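Local coordinates for protein LURP-one-related 15 (Arabidopsis thaliana, PDB 1ZXU), which is of unknown function but might be related to the phospholipid scramblases and the tubby-like superfamily of membrane-tethered transcription factors, at residues 109-112 and 113-116; 159-162 and 163-166. All coordinates share one frame; numbering follows the deposited sequence.

Contact 1. Residues 109-112 and 113-116; sequences STDQ and RDLL
Ser109 and Asp114 meet because the serine OG stands anti to its own nitrogen (chi1 -176°), while the aspartate CG lies beside its backbone N and opposite its carbonyl carbon (chi1 -68°). The hydroxyl gives its proton to the carboxylate, Ser109 OG to Asp114 OD2 at 2.6 Å, on the anti lone pair of that oxygen. The same OG accepts from the Asp111 N, 3.0 Å away and nearly straight on; this second bond makes an ST turn. Serine suits the place because one small hydroxyl can do both, pinning the start of the loop to its end. That loop is the hairpin connection between strands 101-106 and 115-120 of the antiparallel barrel, at the protein surface. At its tip the chain makes a short 3-10 winding: Asp114 N reaches Asp111 O at 2.7 Å, and Leu115 N reaches Gln112 O at 3.1 Å. From the turn, Gln112 runs alongside Leu115, pointing the same way, with Gln112 OE1 4.1 Å from Leu115 CD2, and Gln112 NE2 is hydrogen-bonded to Gln103 OE1 on the preceding strand. Asp111 OD2 lies 4.3 Å from Asp114 OD2, and the bond from Ser109 probably eases that like-charge approach.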
ATOM      1  N   SER A 109      -8.301 -13.228   0.183  1.00 20.60           N
ATOM      2  CA  SER A 109      -7.649 -14.522   0.272  1.00 19.97           C
ATOM      3  C   SER A 109      -6.357 -14.465   1.083  1.00 21.25           C
ATOM      4  O   SER A 109      -5.741 -13.403   1.166  1.00 20.53           O
ATOM      5  CB  SER A 109      -7.319 -14.951  -1.149  1.00 22.19           C
ATOM      6  OG  SER A 109      -6.756 -16.244  -1.197  1.00 21.42           O
ATOM      7  N   THR A 110      -5.932 -15.604   1.655  1.00 20.21           N
ATOM      8  CA  THR A 110      -4.534 -15.773   2.076  1.00 20.16           C
ATOM      9  C   THR A 110      -3.941 -17.061   1.443  1.00 19.21           C
ATOM     10  O   THR A 110      -2.912 -17.619   1.924  1.00 19.14           O
ATOM     11  CB  THR A 110      -4.393 -15.755   3.619  1.00 22.09           C
ATOM     12  OG1 THR A 110      -5.283 -16.746   4.206  1.00 25.69           O
ATOM     13  CG2 THR A 110      -4.727 -14.337   4.168  1.00 27.00           C
ATOM     14  N   ASP A 111      -4.554 -17.523   0.339  1.00 17.63           N
ATOM     15  CA  ASP A 111      -4.070 -18.696  -0.368  1.00 19.10           C
ATOM     16  C   ASP A 111      -2.833 -18.321  -1.175  1.00 19.15           C
ATOM     17  O   ASP A 111      -2.775 -17.272  -1.829  1.00 17.56           O
ATOM     18  CB  ASP A 111      -5.124 -19.289  -1.306  1.00 23.20           C
ATOM     19  CG  ASP A 111      -6.375 -19.808  -0.573  1.00 34.61           C
ATOM     20  OD1 ASP A 111      -6.351 -20.004   0.678  1.00 39.43           O
ATOM     21  OD2 ASP A 111      -7.406 -20.015  -1.277  1.00 43.76           O
ATOM     22  N   GLN A 112      -1.845 -19.212  -1.179  1.00 20.24           N
ATOM     23  CA  GLN A 112      -0.587 -18.939  -1.832  1.00 20.92           C
ATOM     24  C   GLN A 112      -0.794 -18.661  -3.315  1.00 19.58           C
ATOM     25  O   GLN A 112      -0.062 -17.884  -3.890  1.00 18.31           O
ATOM     26  CB  GLN A 112       0.449 -20.094  -1.618  1.00 23.17           C
ATOM     27  CG  GLN A 112       1.182 -20.010  -0.285  1.00 28.81           C
ATOM     28  CD  GLN A 112       2.053 -18.757  -0.152  1.00 28.39           C
ATOM     29  OE1 GLN A 112       2.984 -18.559  -0.945  1.00 39.79           O
ATOM     30  NE2 GLN A 112       1.758 -17.916   0.834  1.00 29.54           N
ATOM     31  N   ARG A 113      -1.790 -19.313  -3.935  1.00 19.57           N
ATOM     32  CA  ARG A 113      -2.040 -19.082  -5.352  1.00 20.10           C
ATOM     33  C   ARG A 113      -2.470 -17.619  -5.594  1.00 19.99           C
ATOM     34  O   ARG A 113      -2.397 -17.142  -6.742  1.00 20.91           O
ATOM     35  CB  ARG A 113      -3.076 -20.071  -5.926  1.00 22.97           C
ATOM     36  CG  ARG A 113      -4.514 -19.833  -5.515  1.00 21.47           C
ATOM     37  CD  ARG A 113      -5.410 -20.834  -6.165  1.00 20.06           C
ATOM     38  NE  ARG A 113      -6.801 -20.646  -5.785  1.00 22.88           N
ATOM     39  CZ  ARG A 113      -7.781 -21.460  -6.185  1.00 22.87           C
ATOM     40  NH1 ARG A 113      -7.491 -22.496  -6.955  1.00 26.70           N
ATOM     41  NH2 ARG A 113      -9.023 -21.245  -5.811  1.00 28.83           N
ATOM     42  N   ASP A 114      -2.966 -16.951  -4.548  1.00 16.42           N
ATOM     43  CA  ASP A 114      -3.424 -15.541  -4.727  1.00 13.21           C
ATOM     44  C   ASP A 114      -2.369 -14.505  -4.325  1.00 15.45           C
ATOM     45  O   ASP A 114      -2.644 -13.326  -4.231  1.00 12.52           O
ATOM     46  CB  ASP A 114      -4.715 -15.300  -3.963  1.00 14.54           C
ATOM     47  CG  ASP A 114      -5.864 -16.056  -4.550  1.00 21.36           C
ATOM     48  OD1 ASP A 114      -5.924 -16.085  -5.800  1.00 19.19           O
ATOM     49  OD2 ASP A 114      -6.672 -16.596  -3.764  1.00 22.42           O
ATOM     50  N   LEU A 115      -1.148 -14.967  -4.121  1.00 15.93           N
ATOM     51  CA  LEU A 115      -0.072 -14.064  -3.694  1.00 14.89           C
ATOM     52  C   LEU A 115       0.273 -13.017  -4.800  1.00 15.67           C
ATOM     53  O   LEU A 115       0.613 -13.397  -6.012  1.00 18.34           O
ATOM     54  CB  LEU A 115       1.141 -14.953  -3.342  1.00 15.01           C
ATOM     55  CG  LEU A 115       2.342 -14.151  -2.873  1.00 19.82           C
ATOM     56  CD1 LEU A 115       2.142 -13.426  -1.597  1.00 17.35           C
ATOM     57  CD2 LEU A 115       3.683 -15.038  -2.939  1.00 16.44           C
ATOM     58  N   LEU A 116       0.236 -11.765  -4.421  1.00 13.56           N
ATOM     59  CA  LEU A 116       0.570 -10.685  -5.339  1.00 12.77           C
ATOM     60  C   LEU A 116       2.027 -10.229  -5.142  1.00 13.97           C
ATOM     61  O   LEU A 116       2.745  -9.985  -6.129  1.00 15.58           O
ATOM     62  CB  LEU A 116      -0.355  -9.498  -5.178  1.00 13.71           C
ATOM     63  CG  LEU A 116      -1.769  -9.728  -5.696  1.00 14.63           C
ATOM     64  CD1 LEU A 116      -2.694  -8.616  -5.206  1.00 13.05           C
ATOM     65  CD2 LEU A 116      -1.780  -9.864  -7.194  1.00 19.85           C
TER

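Contact 2. Residues 159-162 and 163-166; sequences VYAG and ESDA
Backbone bonding sets the frame on which Ala161 and Ala166 face each other. Ala161 N donates to Ala166 O at 2.8 Å. The return link, Asp165 N to Ala161 O, is weak and bent, and Asp165 CA also approaches that oxygen. Asp165 has positive phi, a left-handed conformation that turns the chain back toward the strand it has left. Next to the Ala161 N-H, Tyr160 CA makes a CA-H...O contact with the same Ala166 O at 3.3 Å.

These bonds close the hairpin joining strand 158-161 to strand 167-173 in the antiparallel barrel. Gly162 is the buried residue where the strand ends, and its carbonyl oxygen accepts from Arg147.

Side-chain hydrogen bonds link Glu163, Ser164 and Ala166 round the turn. Ser164 OG gives its proton to Glu163 OE2 at 2.8 Å, arriving from above the carboxylate plane, and accepts from Ala166 N in an ST turn. Glu163 is bent at chi2 (-41°), which brings its carboxylate back beside Gly162 and the Ala161 methyl. That small methyl leaves room for both side chains: Ala161 CB is 3.7 Å from Ser164 OG.

Among the van der Waals and charged contacts, Asp165 OD1 lies 3.6 Å from Tyr160 CB, the ring and carboxylate planes being 78° apart, while Asp165 O sits at the ring edge near CD1. That carboxylate is salt-bridged to Arg147 on the neighbouring strand, and the same ring makes a cation-pi contact with Lys149.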
ATOM      1  N   VAL A 159       8.547   5.823  -3.032  1.00 11.00           N
ATOM      2  CA  VAL A 159       8.523   4.474  -3.581  1.00 10.75           C
ATOM      3  C   VAL A 159       9.137   4.541  -4.993  1.00 11.41           C
ATOM      4  O   VAL A 159       8.699   5.365  -5.826  1.00 12.59           O
ATOM      5  CB  VAL A 159       7.069   3.943  -3.725  1.00 12.94           C
ATOM      6  CG1 VAL A 159       7.062   2.466  -4.088  1.00 11.60           C
ATOM      7  CG2 VAL A 159       6.283   4.093  -2.381  1.00 12.70           C
ATOM      8  N   TYR A 160      10.085   3.613  -5.244  1.00 14.10           N
ATOM      9  CA  TYR A 160      10.771   3.520  -6.545  1.00 13.43           C
ATOM     10  C   TYR A 160      10.496   2.204  -7.214  1.00 15.58           C
ATOM     11  O   TYR A 160      10.346   1.171  -6.509  1.00 14.11           O
ATOM     12  CB  TYR A 160      12.268   3.561  -6.311  1.00 15.15           C
ATOM     13  CG  TYR A 160      12.749   4.812  -5.670  1.00 16.67           C
ATOM     14  CD1 TYR A 160      13.148   5.895  -6.453  1.00 24.09           C
ATOM     15  CD2 TYR A 160      12.820   4.912  -4.295  1.00 20.93           C
ATOM     16  CE1 TYR A 160      13.620   7.073  -5.861  1.00 24.74           C
ATOM     17  CE2 TYR A 160      13.285   6.087  -3.683  1.00 23.86           C
ATOM     18  CZ  TYR A 160      13.665   7.153  -4.481  1.00 22.46           C
ATOM     19  OH  TYR A 160      14.134   8.283  -3.863  1.00 29.50           O
ATOM     20  N   ALA A 161      10.457   2.218  -8.559  1.00 16.95           N
ATOM     21  CA  ALA A 161      10.423   1.002  -9.374  1.00 19.12           C
ATOM     22  C   ALA A 161      11.851   0.464  -9.380  1.00 23.62           C
ATOM     23  O   ALA A 161      12.825   1.224  -9.483  1.00 24.63           O
ATOM     24  CB  ALA A 161       9.961   1.320 -10.824  1.00 24.19           C
ATOM     25  N   GLY A 162      11.993  -0.839  -9.193  1.00 26.87           N
ATOM     26  CA  GLY A 162      13.311  -1.440  -8.985  1.00 29.72           C
ATOM     27  C   GLY A 162      14.210  -1.294 -10.221  1.00 37.23           C
ATOM     28  O   GLY A 162      15.377  -0.903 -10.099  1.00 39.61           O
ATOM     29  N   GLU A 163      13.671  -1.605 -11.399  1.00 40.23           N
ATOM     30  CA  GLU A 163      14.500  -1.849 -12.601  1.00 44.71           C
ATOM     31  C   GLU A 163      14.838  -0.598 -13.406  1.00 45.59           C
ATOM     32  O   GLU A 163      15.406  -0.694 -14.505  1.00 47.72           O
ATOM     33  CB  GLU A 163      13.815  -2.883 -13.527  1.00 45.55           C
ATOM     34  CG  GLU A 163      12.597  -2.358 -14.341  1.00 54.14           C
ATOM     35  CD  GLU A 163      11.691  -1.430 -13.528  1.00 63.25           C
ATOM     36  OE1 GLU A 163      11.293  -1.825 -12.405  1.00 70.12           O
ATOM     37  OE2 GLU A 163      11.395  -0.307 -14.000  1.00 65.56           O
ATOM     38  N   SER A 164      14.455   0.558 -12.877  1.00 43.84           N
ATOM     39  CA  SER A 164      14.640   1.842 -13.559  1.00 41.19           C
ATOM     40  C   SER A 164      14.919   2.903 -12.520  1.00 37.97           C
ATOM     41  O   SER A 164      15.417   4.001 -12.836  1.00 37.92           O
ATOM     42  CB  SER A 164      13.387   2.224 -14.347  1.00 41.27           C
ATOM     43  OG  SER A 164      12.255   2.345 -13.484  1.00 44.62           O
ATOM     44  N   ASP A 165      14.594   2.558 -11.280  1.00 30.90           N
ATOM     45  CA  ASP A 165      14.614   3.476 -10.157  1.00 30.31           C
ATOM     46  C   ASP A 165      13.746   4.728 -10.401  1.00 25.38           C
ATOM     47  O   ASP A 165      14.069   5.797  -9.883  1.00 26.12           O
ATOM     48  CB  ASP A 165      16.040   3.884  -9.754  1.00 34.56           C
ATOM     49  CG  ASP A 165      16.452   3.259  -8.444  1.00 43.51           C
ATOM     50  OD1 ASP A 165      15.726   3.467  -7.444  1.00 49.17           O
ATOM     51  OD2 ASP A 165      17.493   2.554  -8.409  1.00 57.71           O
ATOM     52  N   ALA A 166      12.650   4.564 -11.136  1.00 21.57           N
ATOM     53  CA  ALA A 166      11.699   5.660 -11.410  1.00 16.89           C
ATOM     54  C   ALA A 166      10.873   5.827 -10.120  1.00 17.32           C
ATOM     55  O   ALA A 166      10.496   4.826  -9.531  1.00 16.68           O
ATOM     56  CB  ALA A 166      10.784   5.281 -12.536  1.00 20.18           C
TER

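Overall arrangement
Going along the chain from the N terminus, contact 1 comes first, closing the connection between strands 101-106 and 115-120. The chain then runs through strands 131-135 and 146-149 into strand 158-161, at whose end contact 2 closes the turn into strand 167-173. The two therefore stand in series: neither encloses the other and they do not cross. Both secure hairpins between neighbouring strands of the one antiparallel barrel, whose strands follow one another in sequence order. Contact 1 is a surface feature, whereas contact 2 is partly buried and is tied to strand 146-149. Their centres are about 25 Å apart, and their nearest atoms about 13 Å.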